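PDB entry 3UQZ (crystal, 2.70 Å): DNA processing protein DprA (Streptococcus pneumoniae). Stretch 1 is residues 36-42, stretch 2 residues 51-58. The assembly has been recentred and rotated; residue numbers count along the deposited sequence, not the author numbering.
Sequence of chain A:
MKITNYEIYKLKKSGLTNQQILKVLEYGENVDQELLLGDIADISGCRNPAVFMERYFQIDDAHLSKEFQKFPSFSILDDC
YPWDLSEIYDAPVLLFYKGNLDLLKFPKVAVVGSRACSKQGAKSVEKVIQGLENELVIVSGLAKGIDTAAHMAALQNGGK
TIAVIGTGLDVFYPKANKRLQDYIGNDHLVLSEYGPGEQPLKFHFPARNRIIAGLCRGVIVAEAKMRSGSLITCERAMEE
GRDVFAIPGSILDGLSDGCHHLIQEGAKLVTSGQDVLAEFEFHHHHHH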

# COMPACT_ATOMS: atom_id res chain seq x y z
N LEU A 36 3.27 23.21 -48.96
CA LEU A 36 4.19 22.64 -49.94
C LEU A 36 5.40 21.99 -49.27
O LEU A 36 5.76 22.38 -48.16
N LEU A 37 5.98 20.98 -49.92
CA LEU A 37 7.06 20.14 -49.41
C LEU A 37 8.23 20.85 -48.74
O LEU A 37 8.72 20.37 -47.72
N GLY A 38 8.62 22.00 -49.29
CA GLY A 38 9.69 22.83 -48.75
C GLY A 38 9.33 23.40 -47.39
O GLY A 38 10.19 23.53 -46.53
N ASP A 39 8.03 23.71 -47.19
CA ASP A 39 7.51 24.21 -45.92
C ASP A 39 7.41 23.07 -44.90
O ASP A 39 7.82 23.26 -43.76
N ILE A 40 6.93 21.88 -45.33
CA ILE A 40 6.85 20.69 -44.48
C ILE A 40 8.25 20.40 -43.91
O ILE A 40 8.38 20.25 -42.69
N ALA A 41 9.29 20.42 -44.77
CA ALA A 41 10.69 20.19 -44.40
C ALA A 41 11.18 21.20 -43.37
O ALA A 41 11.92 20.84 -42.45
N ASP A 42 10.74 22.45 -43.53
CA ASP A 42 11.10 23.58 -42.68
C ASP A 42 10.42 23.48 -41.30
O ASP A 42 11.13 23.35 -40.29
N VAL A 51 17.83 16.04 -47.24
CA VAL A 51 17.84 14.57 -47.16
C VAL A 51 16.43 14.01 -47.02
O VAL A 51 16.13 12.96 -47.59
N PHE A 52 15.56 14.74 -46.28
CA PHE A 52 14.16 14.34 -46.13
C PHE A 52 13.45 14.41 -47.50
O PHE A 52 12.80 13.44 -47.90
N MSE A 53 13.58 15.56 -48.19
CA MSE A 53 12.97 15.82 -49.50
C MSE A 53 13.44 14.83 -50.55
O MSE A 53 12.62 14.31 -51.30
N GLU A 54 14.76 14.49 -50.53
CA GLU A 54 15.38 13.50 -51.41
C GLU A 54 14.66 12.18 -51.21
O GLU A 54 14.06 11.69 -52.16
N ARG A 55 14.64 11.67 -49.96
CA ARG A 55 13.97 10.42 -49.55
C ARG A 55 12.50 10.39 -49.95
O ARG A 55 12.04 9.36 -50.46
N TYR A 56 11.78 11.52 -49.77
CA TYR A 56 10.37 11.64 -50.15
C TYR A 56 10.19 11.38 -51.66
O TYR A 56 9.31 10.61 -52.05
N PHE A 57 11.03 12.01 -52.50
CA PHE A 57 11.00 11.86 -53.95
C PHE A 57 11.37 10.47 -54.45
O PHE A 57 10.82 10.04 -55.47
N GLN A 58 12.25 9.76 -53.72
CA GLN A 58 12.68 8.40 -54.08
C GLN A 58 11.62 7.33 -53.81
O GLN A 58 11.73 6.22 -54.32

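Two helical segments of one chain, within residues 37-42 and 51-58, meet at 131° between their N-to-C directions; the side-chain contacts are all apolar, and no hydrogen bond crosses between the stretches. Leu36, at the N-cap position, has its side chain out of reach; Leu36 O accepts a hydrogen bond from Asp39 N at 2.8 Å, within the stretch. Leu37 is the centre of the packing. Pointing toward the second helix with chi1 t and chi2 p, it fits as a knob among Phe52, Met53, Tyr56 and Phe57. Its branched end suits this pocket: CD2 lies 3.5 Å from Phe57 CZ, 3.7 Å from the selenomethionine Met53 CE and 3.6 Å from Tyr56 CD2, and CD1 sits over one face of the Tyr56 ring, 3.9 Å from its centroid, in a CH-pi contact. Gly38 offers only backbone, its N 4.2 Å from Met53 CE. Asp39 keeps its carboxylate clear of this greasy surface. Ile40, chi1 m and chi2 t, points sideways, yet its CG2 reaches Phe52 CZ at 4.0 Å. Ala41 points toward the partner where the backbones come near, 7.0 Å between Ala41 CA and Phe52 CA; its small CB meets the edge of the Phe52 ring, 3.6 Å from Phe52 CD2. Asp42, exposed, takes no part, as befits a charged side chain.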

# COMPACT_ATOMS: atom_id res chain seq x y z
CB LEU A 36 4.49 23.45 -51.21
CG LEU A 36 4.78 24.94 -51.17
CD1 LEU A 36 6.09 25.23 -50.49
CD2 LEU A 36 4.89 25.46 -52.57
CB LEU A 37 7.53 19.14 -50.46
CG LEU A 37 8.28 17.90 -49.97
CD1 LEU A 37 7.43 17.03 -49.05
CD2 LEU A 37 8.71 17.08 -51.13
CB ASP A 39 6.15 24.90 -46.10
CG ASP A 39 6.22 26.22 -46.85
OD1 ASP A 39 7.20 26.99 -46.62
OD2 ASP A 39 5.28 26.51 -47.62
CB ILE A 40 6.23 19.47 -45.21
CG1 ILE A 40 4.73 19.72 -45.53
CG2 ILE A 40 6.42 18.16 -44.41
CD1 ILE A 40 4.07 18.69 -46.48
CB ALA A 41 11.58 20.25 -45.64
CB ASP A 42 10.75 24.88 -43.43
CG ASP A 42 11.26 26.19 -42.87
OD1 ASP A 42 12.37 26.20 -42.30
OD2 ASP A 42 10.58 27.22 -43.08
CB VAL A 51 18.88 13.97 -46.17
CG1 VAL A 51 18.30 13.74 -44.78
CG2 VAL A 51 19.44 12.66 -46.72
CB PHE A 52 13.44 15.20 -45.07
CG PHE A 52 11.96 15.41 -45.32
CD1 PHE A 52 11.06 14.35 -45.23
CD2 PHE A 52 11.47 16.65 -45.71
CE1 PHE A 52 9.71 14.54 -45.50
CE2 PHE A 52 10.12 16.84 -45.97
CZ PHE A 52 9.24 15.78 -45.86
CB MSE A 53 13.24 17.25 -49.93
CG MSE A 53 12.56 18.28 -49.06
SE MSE A 53 12.63 20.07 -49.82
CE MSE A 53 11.39 19.68 -51.34
CB GLU A 54 16.88 13.35 -51.09
CG GLU A 54 17.65 12.47 -52.06
CD GLU A 54 19.09 12.18 -51.66
OE1 GLU A 54 19.31 11.50 -50.64
OE2 GLU A 54 20.01 12.63 -52.40
CB ARG A 55 14.15 10.18 -48.05
CG ARG A 55 15.56 9.75 -47.67
CD ARG A 55 15.66 9.33 -46.22
NE ARG A 55 14.78 8.21 -45.90
CZ ARG A 55 14.66 7.66 -44.70
NH1 ARG A 55 15.38 8.12 -43.68
NH2 ARG A 55 13.82 6.65 -44.50
CB TYR A 56 9.81 13.03 -49.76
CG TYR A 56 8.34 13.20 -50.07
CD1 TYR A 56 7.37 13.00 -49.09
CD2 TYR A 56 7.92 13.58 -51.34
CE1 TYR A 56 6.01 13.16 -49.37
CE2 TYR A 56 6.56 13.74 -51.64
CZ TYR A 56 5.62 13.53 -50.65
OH TYR A 56 4.29 13.67 -50.95
CB PHE A 57 11.84 12.94 -54.64
CG PHE A 57 11.26 14.33 -54.51
CD1 PHE A 57 9.97 14.61 -54.94
CD2 PHE A 57 12.02 15.37 -53.99
CE1 PHE A 57 9.43 15.89 -54.80
CE2 PHE A 57 11.47 16.64 -53.84
CZ PHE A 57 10.20 16.91 -54.28
CB GLN A 58 14.03 8.05 -53.43
CG GLN A 58 15.19 8.83 -54.04
CD GLN A 58 16.43 8.87 -53.18
OE1 GLN A 58 16.44 8.43 -52.02
NE2 GLN A 58 17.50 9.41 -53.73